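Local coordinates for protein putative NADH-depentdent flavin oxidoreductase (Cupriavidus metallidurans, PDB 5OCS) that probably works as an FMN-dependent NADPH dehydrogenase and ene-reductase of the Old Yellow Enzyme family, built on a TIM barrel, at residues H3-Y8 / W335-K340; E31-D36 / E79-R84; L184-L189 / A234-P239; R288-A291 / P296-A299. All blocks are in the same frame, centred on the assembly; numbering follows the deposited sequence.

Interaction 1. Residues H3-Y8 / W335-K340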
# COMPACT_ATOMS: atom_id res chain seq x y z
N HIS D 3 -2.24 -23.04 14.72
CA HIS D 3 -2.33 -22.64 13.30
C HIS D 3 -1.86 -21.21 13.10
O HIS D 3 -1.90 -20.41 14.03
CB HIS D 3 -3.76 -22.74 12.82
CG HIS D 3 -4.27 -24.13 12.89
ND1 HIS D 3 -3.88 -25.09 11.99
CD2 HIS D 3 -5.03 -24.76 13.81
CE1 HIS D 3 -4.44 -26.24 12.32
NE2 HIS D 3 -5.13 -26.07 13.43
N LEU D 4 -1.47 -20.91 11.86
CA LEU D 4 -1.01 -19.56 11.50
C LEU D 4 -1.99 -18.44 11.89
O LEU D 4 -1.58 -17.36 12.39
CB LEU D 4 -0.74 -19.51 10.01
CG LEU D 4 -0.05 -18.24 9.50
CD1 LEU D 4 1.36 -18.14 10.04
CD2 LEU D 4 -0.07 -18.25 8.01
N PHE D 5 -3.28 -18.71 11.67
CA PHE D 5 -4.32 -17.76 11.96
C PHE D 5 -4.95 -17.87 13.35
O PHE D 5 -5.93 -17.22 13.59
CB PHE D 5 -5.35 -17.69 10.82
CG PHE D 5 -4.84 -17.00 9.63
CD1 PHE D 5 -4.88 -15.60 9.59
CD2 PHE D 5 -4.19 -17.68 8.59
CE1 PHE D 5 -4.35 -14.91 8.53
CE2 PHE D 5 -3.67 -16.98 7.50
CZ PHE D 5 -3.74 -15.59 7.49
N ASP D 6 -4.32 -18.57 14.29
CA ASP D 6 -4.71 -18.47 15.68
C ASP D 6 -4.30 -17.13 16.24
O ASP D 6 -3.18 -16.66 15.98
CB ASP D 6 -4.00 -19.48 16.55
CG ASP D 6 -4.41 -20.89 16.27
OD1 ASP D 6 -5.42 -21.14 15.61
OD2 ASP D 6 -3.66 -21.76 16.76
N PRO D 7 -5.17 -16.53 17.07
CA PRO D 7 -4.72 -15.40 17.88
C PRO D 7 -3.57 -15.79 18.76
O PRO D 7 -3.38 -16.96 19.09
CB PRO D 7 -5.95 -15.08 18.75
CG PRO D 7 -7.08 -15.54 17.95
CD PRO D 7 -6.61 -16.77 17.23
N TYR D 8 -2.75 -14.82 19.12
CA TYR D 8 -1.64 -15.08 20.00
C TYR D 8 -1.41 -13.81 20.80
O TYR D 8 -2.20 -12.87 20.68
CB TYR D 8 -0.43 -15.53 19.18
CG TYR D 8 0.67 -16.17 19.96
CD1 TYR D 8 0.49 -17.38 20.63
CD2 TYR D 8 1.92 -15.57 20.05
CE1 TYR D 8 1.53 -17.96 21.34
CE2 TYR D 8 2.95 -16.14 20.78
CZ TYR D 8 2.75 -17.34 21.41
OH TYR D 8 3.80 -17.87 22.13
N TRP D 335 -3.81 -11.56 3.59
CA TRP D 335 -5.12 -11.86 2.96
C TRP D 335 -5.08 -13.15 2.08
O TRP D 335 -5.96 -14.04 2.13
CB TRP D 335 -5.56 -10.75 2.04
CG TRP D 335 -5.73 -9.39 2.63
CD1 TRP D 335 -5.39 -8.95 3.88
CD2 TRP D 335 -6.23 -8.25 1.92
NE1 TRP D 335 -5.71 -7.61 4.00
CE2 TRP D 335 -6.25 -7.17 2.81
CE3 TRP D 335 -6.73 -8.07 0.62
CZ2 TRP D 335 -6.69 -5.89 2.42
CZ3 TRP D 335 -7.16 -6.83 0.24
CH2 TRP D 335 -7.13 -5.75 1.14
N HIS D 336 -4.02 -13.24 1.29
CA HIS D 336 -3.82 -14.35 0.35
C HIS D 336 -3.59 -15.64 1.09
O HIS D 336 -4.18 -16.68 0.68
CB HIS D 336 -2.74 -14.01 -0.64
CG HIS D 336 -3.05 -12.80 -1.43
ND1 HIS D 336 -2.07 -11.97 -1.95
CD2 HIS D 336 -4.23 -12.20 -1.69
CE1 HIS D 336 -2.65 -10.96 -2.57
NE2 HIS D 336 -3.97 -11.08 -2.44
N ALA D 337 -2.87 -15.55 2.22
CA ALA D 337 -2.69 -16.72 3.08
C ALA D 337 -4.00 -17.20 3.74
O ALA D 337 -4.30 -18.43 3.82
CB ALA D 337 -1.60 -16.49 4.14
N ALA D 338 -4.79 -16.24 4.23
CA ALA D 338 -6.06 -16.54 4.85
C ALA D 338 -6.99 -17.21 3.84
O ALA D 338 -7.66 -18.22 4.21
CB ALA D 338 -6.68 -15.27 5.40
N ALA D 339 -6.99 -16.74 2.61
CA ALA D 339 -7.81 -17.37 1.56
C ALA D 339 -7.38 -18.82 1.35
O ALA D 339 -8.23 -19.69 1.16
CB ALA D 339 -7.72 -16.61 0.26
N LYS D 340 -6.07 -19.08 1.35
CA LYS D 340 -5.59 -20.46 1.12
C LYS D 340 -5.90 -21.36 2.30
O LYS D 340 -6.15 -22.54 2.11
CB LYS D 340 -4.07 -20.50 0.86
CG LYS D 340 -3.59 -20.19 -0.57
CD LYS D 340 -2.18 -19.57 -0.52
CE LYS D 340 -1.20 -19.97 -1.63
NZ LYS D 340 0.22 -19.59 -1.23
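F5 and A338 bring the two backbones nearest each other, 7.4 Å between their CA atoms. One is in a type I beta turn that runs from H3 to D6, closed by D6 N to H3 O; the other is in helix 333-341, which follows the last strand of the TIM barrel. The contact therefore joins the amino-terminal approach to the barrel with a helix near the end of the fold. The F5 ring carries it. Its CG stands anti to the carbonyl carbon (chi1 -74°), which sends the far end of the ring onto the helix backbone. F5 CZ comes to 3.6 Å from A338 CB, and F5 CE2 to 3.5 Å from A338 N. A338 CB also makes an off-centre CH-pi contact, 4.1 Å from the F5 ring centroid and 30° off the normal. A337 is met differently: its CB lies in the ring plane at the edge, 4.0 Å from F5 CE2. Two small alanine side chains thus let the ring come close to the helix. L4 turns its side chain among A309, I313, I19 and I321, and its backbone N and H3 ND1 share the carboxylate of E310. On the other side of helix 333-341, H336 meets the ring of Y329 of the second subunit. The turn is braced by H3 N, which bonds D6 OD2 at 2.8 Å from well above the carboxylate plane.

Interaction 2. Residues E31-D36 / E79-R84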
# COMPACT_ATOMS: atom_id res chain seq x y z
N GLU D 31 17.99 12.77 8.04
CA GLU D 31 18.49 13.06 9.37
C GLU D 31 17.64 12.35 10.47
O GLU D 31 17.32 12.92 11.53
CB GLU D 31 18.58 14.56 9.59
CG GLU D 31 19.44 15.27 8.54
CD GLU D 31 20.95 14.99 8.65
OE1 GLU D 31 21.43 14.17 9.47
OE2 GLU D 31 21.70 15.64 7.88
N GLY D 32 17.27 11.11 10.15
CA GLY D 32 16.56 10.21 11.06
C GLY D 32 15.06 10.39 10.94
O GLY D 32 14.30 9.58 11.44
N ASN D 33 14.62 11.45 10.28
CA ASN D 33 13.20 11.74 10.17
C ASN D 33 12.46 10.92 9.12
O ASN D 33 12.83 10.90 7.94
CB ASN D 33 12.98 13.23 9.83
CG ASN D 33 13.54 14.16 10.87
OD1 ASN D 33 13.40 13.95 12.05
ND2 ASN D 33 14.15 15.21 10.42
N ALA D 34 11.37 10.30 9.55
CA ALA D 34 10.47 9.65 8.63
C ALA D 34 9.98 10.64 7.60
O ALA D 34 9.81 11.84 7.88
CB ALA D 34 9.29 9.02 9.36
N THR D 35 9.75 10.13 6.40
CA THR D 35 9.31 10.93 5.25
C THR D 35 7.98 10.42 4.74
O THR D 35 7.40 9.49 5.30
CB THR D 35 10.35 10.89 4.12
OG1 THR D 35 10.46 9.54 3.62
CG2 THR D 35 11.70 11.34 4.62
N ASP D 36 7.51 11.00 3.65
CA ASP D 36 6.27 10.54 3.04
C ASP D 36 6.34 9.06 2.66
O ASP D 36 5.33 8.36 2.70
CB ASP D 36 5.86 11.40 1.83
CG ASP D 36 6.95 11.54 0.71
OD1 ASP D 36 8.04 10.86 0.69
OD2 ASP D 36 6.70 12.39 -0.23
N GLU D 79 11.05 12.13 16.46
CA GLU D 79 9.84 11.69 17.19
C GLU D 79 8.58 12.22 16.53
O GLU D 79 7.64 11.46 16.27
CB GLU D 79 9.88 12.06 18.66
CG GLU D 79 8.72 11.47 19.48
CD GLU D 79 8.89 11.77 20.96
OE1 GLU D 79 10.03 12.13 21.41
OE2 GLU D 79 7.87 11.67 21.68
N ALA D 80 8.55 13.50 16.25
CA ALA D 80 7.41 14.11 15.56
C ALA D 80 7.13 13.49 14.18
O ALA D 80 5.98 13.24 13.86
CB ALA D 80 7.57 15.63 15.40
N ALA D 81 8.17 13.26 13.39
CA ALA D 81 8.03 12.69 12.03
C ALA D 81 7.45 11.28 12.08
O ALA D 81 6.52 10.93 11.36
CB ALA D 81 9.36 12.68 11.28
N LEU D 82 7.96 10.47 12.99
CA LEU D 82 7.38 9.13 13.17
C LEU D 82 5.94 9.16 13.72
O LEU D 82 5.08 8.39 13.29
CB LEU D 82 8.31 8.27 14.03
CG LEU D 82 8.02 6.78 14.14
CD1 LEU D 82 7.89 6.08 12.80
CD2 LEU D 82 9.13 6.14 14.97
N GLY D 83 5.68 10.10 14.64
CA GLY D 83 4.35 10.30 15.20
C GLY D 83 3.31 10.61 14.13
O GLY D 83 2.15 10.11 14.23
N ARG D 84 3.69 11.38 13.10
CA ARG D 84 2.76 11.67 11.99
C ARG D 84 2.36 10.40 11.25
O ARG D 84 1.18 10.17 10.97
CB ARG D 84 3.33 12.67 11.02
CG ARG D 84 3.39 14.08 11.58
CD ARG D 84 3.75 15.13 10.49
NE ARG D 84 5.19 15.20 10.23
CZ ARG D 84 6.09 15.87 10.98
NH1 ARG D 84 7.37 15.83 10.65
NH2 ARG D 84 5.72 16.56 12.07
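A34 and A81 meet with their CA atoms 5.2 Å apart, where the loop after the first TIM-barrel strand lies against helix 76-92. The contact is mutual van der Waals packing of methyl groups on backbone. A81 CB points into the loop and touches A34 O at 3.5 Å, A34 N at 3.6 Å and N33 CB at 3.9 Å. In return, A34 CB rests against the helix backbone, 3.9 Å from A81 O and 4.1 Å from L82 N. The two methyl carbons, A34 CB and A81 CB, are 4.1 Å apart. Beyond this shell, N33 OD1 and E31 O both accept a hydrogen bond from N78 ND2, which ties the loop to the same helix a turn before A81, while salt bridges from E79 to R166 and R169 pin that helix to helix 150-169. Past A34 the chain enters helix 36-46, with T35 as N-cap and D36 in its first turn; the D36 carboxylate bonds H92 and N91 of the second subunit. T35 OG1 makes a weak capping bond to W37 N and a firmer hydrogen bond to S28 O.

Interaction 3. Residues L184-L189 / A234-P239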
# COMPACT_ATOMS: atom_id res chain seq x y z
N LEU D 184 25.78 -3.75 16.41
CA LEU D 184 26.60 -3.51 17.59
C LEU D 184 26.53 -4.60 18.65
O LEU D 184 27.58 -5.10 19.17
CB LEU D 184 26.25 -2.15 18.22
CG LEU D 184 27.05 -1.86 19.48
CD1 LEU D 184 28.48 -1.56 19.10
CD2 LEU D 184 26.40 -0.81 20.38
N LEU D 185 25.31 -4.97 19.02
CA LEU D 185 25.14 -5.98 20.05
C LEU D 185 25.72 -7.34 19.64
O LEU D 185 26.41 -8.00 20.43
CB LEU D 185 23.72 -6.07 20.50
CG LEU D 185 23.38 -5.15 21.65
CD1 LEU D 185 23.87 -3.73 21.53
CD2 LEU D 185 21.89 -5.18 21.93
N HIS D 186 25.51 -7.71 18.38
CA HIS D 186 26.06 -8.96 17.85
C HIS D 186 27.64 -8.92 17.88
O HIS D 186 28.29 -9.93 18.15
CB HIS D 186 25.52 -9.16 16.44
CG HIS D 186 25.78 -10.52 15.85
ND1 HIS D 186 25.16 -10.94 14.70
CD2 HIS D 186 26.59 -11.53 16.24
CE1 HIS D 186 25.57 -12.16 14.39
NE2 HIS D 186 26.44 -12.54 15.31
N GLN D 187 28.20 -7.73 17.61
CA GLN D 187 29.64 -7.53 17.66
C GLN D 187 30.16 -7.85 19.06
O GLN D 187 31.23 -8.42 19.17
CB GLN D 187 30.04 -6.11 17.28
CG GLN D 187 29.81 -5.83 15.81
CD GLN D 187 29.63 -4.36 15.47
OE1 GLN D 187 30.28 -3.49 16.07
NE2 GLN D 187 28.79 -4.07 14.45
N PHE D 188 29.44 -7.46 20.10
CA PHE D 188 29.81 -7.82 21.46
C PHE D 188 29.67 -9.31 21.70
O PHE D 188 30.53 -9.92 22.36
CB PHE D 188 29.03 -7.04 22.52
CG PHE D 188 29.64 -5.71 22.87
CD1 PHE D 188 29.35 -4.57 22.12
CD2 PHE D 188 30.47 -5.56 23.97
CE1 PHE D 188 29.86 -3.34 22.46
CE2 PHE D 188 30.98 -4.34 24.32
CZ PHE D 188 30.70 -3.21 23.56
N LEU D 189 28.60 -9.91 21.18
CA LEU D 189 28.35 -11.33 21.37
C LEU D 189 29.46 -12.19 20.75
O LEU D 189 29.76 -13.26 21.26
CB LEU D 189 27.02 -11.78 20.80
CG LEU D 189 25.81 -11.15 21.51
CD1 LEU D 189 24.55 -11.44 20.73
CD2 LEU D 189 25.66 -11.66 22.92
N ALA D 234 20.74 -16.96 15.05
CA ALA D 234 20.86 -18.33 15.56
C ALA D 234 22.31 -18.76 15.70
O ALA D 234 22.67 -19.42 16.69
CB ALA D 234 20.13 -19.30 14.66
N THR D 235 23.11 -18.43 14.68
CA THR D 235 24.51 -18.83 14.62
C THR D 235 25.23 -18.06 13.50
O THR D 235 24.61 -17.64 12.52
CB THR D 235 24.66 -20.36 14.40
OG1 THR D 235 26.05 -20.73 14.39
CG2 THR D 235 24.03 -20.83 13.08
N ASP D 236 26.54 -17.92 13.65
CA ASP D 236 27.42 -17.54 12.54
C ASP D 236 27.62 -18.76 11.63
O ASP D 236 27.42 -19.92 12.03
CB ASP D 236 28.77 -16.99 13.03
CG ASP D 236 28.66 -15.66 13.76
OD1 ASP D 236 27.64 -14.96 13.66
OD2 ASP D 236 29.63 -15.32 14.45
N TRP D 237 28.01 -18.47 10.40
CA TRP D 237 28.32 -19.48 9.39
C TRP D 237 29.79 -19.98 9.61
O TRP D 237 30.17 -21.06 9.18
CB TRP D 237 28.05 -18.84 8.00
CG TRP D 237 28.53 -19.53 6.79
CD1 TRP D 237 27.88 -20.51 6.07
CD2 TRP D 237 29.75 -19.26 6.08
NE1 TRP D 237 28.64 -20.90 4.98
CE2 TRP D 237 29.79 -20.14 4.96
CE3 TRP D 237 30.82 -18.36 6.28
CZ2 TRP D 237 30.87 -20.16 4.05
CZ3 TRP D 237 31.90 -18.38 5.37
CH2 TRP D 237 31.91 -19.28 4.27
N VAL D 238 30.60 -19.17 10.29
CA VAL D 238 32.01 -19.44 10.52
C VAL D 238 32.22 -20.01 11.92
O VAL D 238 31.40 -19.78 12.79
CB VAL D 238 32.90 -18.17 10.31
CG1 VAL D 238 32.95 -17.81 8.83
CG2 VAL D 238 32.42 -16.97 11.13
N PRO D 239 33.33 -20.74 12.14
CA PRO D 239 33.66 -21.22 13.48
C PRO D 239 34.20 -20.13 14.39
O PRO D 239 34.60 -19.07 13.92
CB PRO D 239 34.77 -22.23 13.20
CG PRO D 239 35.49 -21.62 12.04
CD PRO D 239 34.38 -21.13 11.16
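H186 and D236 link two elements that follow neighbouring strands of the barrel: the short helix 184-189 comes after strand 175-179, and the loop 234-239 after strand 228-233. Their backbones stay well apart, 10.2 Å between H186 CA and D236 CA, and the side chains bridge the distance. H186 NE2 donates to D236 OD1 at 3.2 Å, with an N-H...O angle of only 134°, so the bond is weak. The oxygen sits at the edge of the imidazole, near its plane, and D236 OD1 also lies 3.6 Å from H186 CE1. Ring and carboxylate planes are turned 25° from each other, and the two side chains pass alongside rather than meeting head-on. For H186, placing CG anti to the backbone N (chi1 -169°) carries the ring off the helix toward the loop. In this TIM-barrel fold, such segments after the strands surround the flavin region; the side chain of R231, an FMN-binding residue on strand 228-233, is about 9 Å from that of H186. W242 is the second shell for both partners: its ring meets that of H186 at a steep angle, and its backbone N bonds D236 OD2. D236 is thus held mainly through OD2 by W242, with the weak H186 bond at OD1. Within the loop, T235 OG1 donates to D236 O at 2.8 Å, in the carbonyl plane and on a lone pair.

Interaction 4. Residues R288-A291 / P296-A299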
# COMPACT_ATOMS: atom_id res chain seq x y z
N ARG D 288 14.60 -25.32 18.00
CA ARG D 288 15.34 -25.73 19.16
C ARG D 288 15.25 -24.70 20.27
O ARG D 288 15.09 -25.06 21.41
CB ARG D 288 16.79 -25.98 18.81
CG ARG D 288 17.60 -26.48 19.99
CD ARG D 288 18.96 -26.85 19.50
NE ARG D 288 19.87 -27.15 20.60
CZ ARG D 288 21.16 -27.38 20.44
NH1 ARG D 288 21.69 -27.36 19.22
NH2 ARG D 288 21.92 -27.62 21.50
N VAL D 289 15.33 -23.41 19.93
CA VAL D 289 15.23 -22.38 20.97
C VAL D 289 13.86 -22.41 21.66
O VAL D 289 13.77 -22.22 22.87
CB VAL D 289 15.52 -20.97 20.40
CG1 VAL D 289 15.18 -19.85 21.38
CG2 VAL D 289 16.99 -20.85 20.00
N LYS D 290 12.81 -22.62 20.87
CA LYS D 290 11.46 -22.78 21.39
C LYS D 290 11.37 -23.97 22.37
O LYS D 290 10.86 -23.83 23.48
CB LYS D 290 10.49 -22.99 20.24
CG LYS D 290 9.03 -23.18 20.67
CD LYS D 290 8.07 -23.13 19.49
CE LYS D 290 6.78 -23.94 19.73
NZ LYS D 290 6.05 -23.41 20.91
N ALA D 291 11.85 -25.12 21.92
CA ALA D 291 11.75 -26.34 22.71
C ALA D 291 12.52 -26.23 24.01
O ALA D 291 12.01 -26.64 25.04
CB ALA D 291 12.22 -27.53 21.91
N PRO D 296 8.03 -17.29 24.11
CA PRO D 296 7.42 -17.09 22.79
C PRO D 296 8.53 -16.85 21.75
O PRO D 296 9.39 -16.00 21.97
CB PRO D 296 6.59 -15.82 23.01
CG PRO D 296 6.17 -15.92 24.43
CD PRO D 296 7.35 -16.49 25.15
N THR D 297 8.54 -17.65 20.70
CA THR D 297 9.66 -17.70 19.79
C THR D 297 9.18 -17.24 18.45
O THR D 297 8.35 -17.89 17.81
CB THR D 297 10.23 -19.12 19.71
OG1 THR D 297 10.64 -19.50 21.03
CG2 THR D 297 11.39 -19.19 18.77
N MET D 298 9.68 -16.10 18.01
CA MET D 298 9.41 -15.63 16.67
C MET D 298 10.53 -16.10 15.77
O MET D 298 11.66 -15.98 16.14
CB MET D 298 9.38 -14.10 16.59
CG MET D 298 8.61 -13.37 17.65
SD MET D 298 8.55 -11.58 17.19
CE MET D 298 7.79 -10.90 18.66
N ALA D 299 10.23 -16.65 14.61
CA ALA D 299 11.23 -17.12 13.70
C ALA D 299 11.15 -16.34 12.40
O ALA D 299 10.06 -16.17 11.83
CB ALA D 299 11.01 -18.58 13.40
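K290 and T297 touch where helix 284-293 returns to strand 297-300, the last step of a beta-alpha-beta crossover from strand 262-265 in the TIM barrel. K290 CA and T297 CA are 5.6 Å apart. The K290 side chain begins against the threonine: CB lies 3.6 Å from T297 OG1, 3.9 Å from T297 CB and 4.2 Å from T297 CG2. K290 CG is already withdrawing, 4.0 Å from T297 OG1. From there the extended chain, obliquely set against the threonine, leads CD and CE away from it. A bend at the last torsion (chi4 60°) then delivers NZ to a salt bridge with D319 OD1. The other oxygen of that carboxylate, OD2, takes a hydrogen bond from T297 N, so D319 ties helix and strand together. On the strand side, chi1 of -59° sets T297 OG1 toward the helix backbone, 3.4 Å from K290 CA, while CG2 takes the position anti to the backbone N. The hydroxyl bonds L295 O, in the connection between helix and strand. V289 also faces the strand; it packs on V262 of strand 262-265 and on T247 and S251 of helix 244-256. Because the T297 hydroxyl meets carbon atoms of K290 and has its polar partner in L295, the direct contact is van der Waals packing; electrostatic attachment is left to D319, whose carboxylate would be expected to favour the charged form of K290.

Overall arrangement
All four contacts lie in or around a single TIM barrel, and interactions 2, 3 and 4 fall within the loop that interaction 1 closes. Interactions 1 and 4 touch: Y8 OH packs on P296 CB at 3.6 Å. Interactions 3 and 4 come within about 6 Å at their nearest atoms. The centre of interaction 2 is 31 to 33 Å from the others; those of 1 and 3, on opposite sides of the chain's centre, are also 33 Å apart. Among FMN-binding residues, the R231 side chain is about 9 Å from that of H186 (interaction 3) and 10 Å from that of T297 (interaction 4); the L82 side chain (interaction 2) is about 10 Å from that of Q100.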